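Local atomic coordinates of tRNA delta(2)-isopentenylpyrophosphate transferase (Bacillus halodurans, PDB entry 3EXA), a protein that probably transfers a dimethylallyl group from dimethylallyl diphosphate to the adenine at position 37 of tRNAs that read codons beginning with uridine. Residues A[45-50]-A[241-246]. Residues are numbered along the deposited sequence; the frame is centred on the assembly and turned at random.
Sequences IGTAKI and IGYKEM
Tyr243 lays the hydroxyl end of its ring against the type I turn from Ile45 to Ala48, overlapping chiefly Gly46 and, beside it, Thr47. Its OH sits 3.1 Å from Gly46 CA, and CZ also rests on that carbon, which approaches obliquely to the ring. The phenol occupies the place where a side chain on Gly46 would begin. Thr47 brings its methyl to the ring edge, near the ring plane, with CG2 3.7 Å from Tyr243 CE1. With chi1 at 74°, Thr47 turns OG1 back into its own loop, where it hydrogen-bonds Met43 O, and leaves CG2 for the tyrosine. The turn is closed by Ala48 N to Ile45 O at 3.0 Å. Glu223 of helix 220-229 joins the two segments: OE1 hydrogen-bonds both Tyr243 OH and Gly46 N, and OE2 takes Ile45 N. Tyr243 is the N-cap residue of helix 244-251, in a region that by similarity meets substrate tRNA. A leucine in its place would probably leave Glu223 without its phenolic partner and open a gap beside Gly46 and Thr47. The chemistry implies a join in which one carboxylate, from Glu223, binds the phenol and the turn's backbone N-H groups together, while Gly46 and the Thr47 methyl pack against the ring.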
loop_
_atom_site.group_PDB
_atom_site.type_symbol
_atom_site.label_atom_id
_atom_site.label_comp_id
_atom_site.label_asym_id
_atom_site.label_seq_id
_atom_site.Cartn_x
_atom_site.Cartn_y
_atom_site.Cartn_z
ATOM N N ILE A 45 -27.845 -26.674 -5.304
ATOM C CA ILE A 45 -28.958 -26.308 -6.167
ATOM C C ILE A 45 -28.840 -24.912 -6.745
ATOM O O ILE A 45 -28.812 -24.741 -7.961
ATOM C CB ILE A 45 -30.275 -26.415 -5.414
ATOM C CG1 ILE A 45 -30.460 -27.854 -4.932
ATOM C CG2 ILE A 45 -31.412 -25.981 -6.308
ATOM C CD1 ILE A 45 -31.542 -28.026 -3.911
ATOM N N GLY A 46 -28.763 -23.912 -5.878
ATOM C CA GLY A 46 -28.662 -22.541 -6.354
ATOM C C GLY A 46 -27.483 -22.272 -7.272
ATOM O O GLY A 46 -27.496 -21.312 -8.034
ATOM N N THR A 47 -26.456 -23.108 -7.221
ATOM C CA THR A 47 -25.306 -22.854 -8.069
ATOM C C THR A 47 -25.202 -23.800 -9.260
ATOM O O THR A 47 -24.210 -23.773 -9.993
ATOM C CB THR A 47 -24.001 -22.914 -7.262
ATOM O OG1 THR A 47 -23.688 -24.274 -6.950
ATOM C CG2 THR A 47 -24.150 -22.136 -5.964
ATOM N N ALA A 48 -26.228 -24.626 -9.462
ATOM C CA ALA A 48 -26.239 -25.580 -10.569
ATOM C C ALA A 48 -24.929 -26.356 -10.586
ATOM O O ALA A 48 -24.302 -26.525 -11.637
ATOM C CB ALA A 48 -26.433 -24.852 -11.894
ATOM N N LYS A 49 -24.525 -26.818 -9.406
ATOM C CA LYS A 49 -23.287 -27.572 -9.243
ATOM C C LYS A 49 -23.312 -28.856 -10.065
ATOM O O LYS A 49 -24.324 -29.562 -10.113
ATOM C CB LYS A 49 -23.072 -27.895 -7.760
ATOM C CG LYS A 49 -21.666 -28.354 -7.416
ATOM C CD LYS A 49 -21.430 -28.350 -5.906
ATOM C CE LYS A 49 -21.416 -26.936 -5.336
ATOM N NZ LYS A 49 -21.416 -26.931 -3.850
ATOM N N ILE A 50 -22.191 -29.153 -10.716
ATOM C CA ILE A 50 -22.088 -30.360 -11.525
ATOM C C ILE A 50 -22.130 -31.595 -10.631
ATOM O O ILE A 50 -21.552 -31.608 -9.548
ATOM C CB ILE A 50 -20.771 -30.395 -12.341
ATOM C CG1 ILE A 50 -20.681 -31.719 -13.108
ATOM C CG2 ILE A 50 -19.570 -30.261 -11.413
ATOM C CD1 ILE A 50 -19.533 -31.794 -14.085
ATOM N N ILE A 241 -26.250 -13.941 -7.389
ATOM C CA ILE A 241 -27.434 -13.741 -8.208
ATOM C C ILE A 241 -28.294 -15.003 -8.369
ATOM O O ILE A 241 -28.663 -15.385 -9.482
ATOM C CB ILE A 241 -27.010 -13.206 -9.597
ATOM C CG1 ILE A 241 -28.235 -12.836 -10.419
ATOM C CG2 ILE A 241 -26.157 -14.240 -10.314
ATOM C CD1 ILE A 241 -27.886 -12.155 -11.720
ATOM N N GLY A 242 -28.608 -15.618 -7.230
ATOM C CA GLY A 242 -29.415 -16.825 -7.157
ATOM C C GLY A 242 -29.770 -17.183 -5.713
ATOM O O GLY A 242 -30.505 -18.138 -5.475
ATOM N N TYR A 243 -29.233 -16.439 -4.744
ATOM C CA TYR A 243 -29.541 -16.652 -3.321
ATOM C C TYR A 243 -30.061 -15.336 -2.736
ATOM O O TYR A 243 -30.804 -15.331 -1.758
ATOM C CB TYR A 243 -28.303 -17.101 -2.507
ATOM C CG TYR A 243 -27.840 -18.521 -2.779
ATOM C CD1 TYR A 243 -27.013 -18.798 -3.858
ATOM C CD2 TYR A 243 -28.305 -19.592 -2.014
ATOM C CE1 TYR A 243 -26.663 -20.102 -4.192
ATOM C CE2 TYR A 243 -27.966 -20.911 -2.330
ATOM C CZ TYR A 243 -27.146 -21.155 -3.432
ATOM O OH TYR A 243 -26.845 -22.443 -3.816
ATOM N N LYS A 244 -29.664 -14.218 -3.338
ATOM C CA LYS A 244 -30.102 -12.921 -2.847
ATOM C C LYS A 244 -31.608 -12.730 -3.049
ATOM O O LYS A 244 -32.277 -12.182 -2.187
ATOM C CB LYS A 244 -29.310 -11.781 -3.514
ATOM C CG LYS A 244 -29.652 -11.499 -4.955
ATOM C CD LYS A 244 -28.847 -10.323 -5.523
ATOM C CE LYS A 244 -29.055 -10.264 -7.045
ATOM N NZ LYS A 244 -28.356 -9.143 -7.737
ATOM N N GLU A 245 -32.152 -13.207 -4.160
ATOM C CA GLU A 245 -33.580 -13.055 -4.391
ATOM C C GLU A 245 -34.375 -13.763 -3.303
ATOM O O GLU A 245 -35.365 -13.231 -2.789
ATOM C CB GLU A 245 -33.970 -13.609 -5.749
ATOM C CG GLU A 245 -33.318 -12.890 -6.918
ATOM C CD GLU A 245 -31.911 -13.364 -7.220
ATOM O OE1 GLU A 245 -31.514 -14.460 -6.748
ATOM O OE2 GLU A 245 -31.204 -12.644 -7.960
HETATM N N MSE A 246 -33.950 -14.965 -2.943
HETATM C CA MSE A 246 -34.643 -15.696 -1.896
HETATM C C MSE A 246 -34.502 -14.949 -0.564
HETATM O O MSE A 246 -35.439 -14.903 0.232
HETATM C CB MSE A 246 -34.092 -17.121 -1.783
HETATM C CG MSE A 246 -34.388 -17.987 -3.000
HETATM SE SE MSE A 246 -36.300 -18.091 -3.449
HETATM C CE MSE A 246 -36.275 -17.034 -5.089
#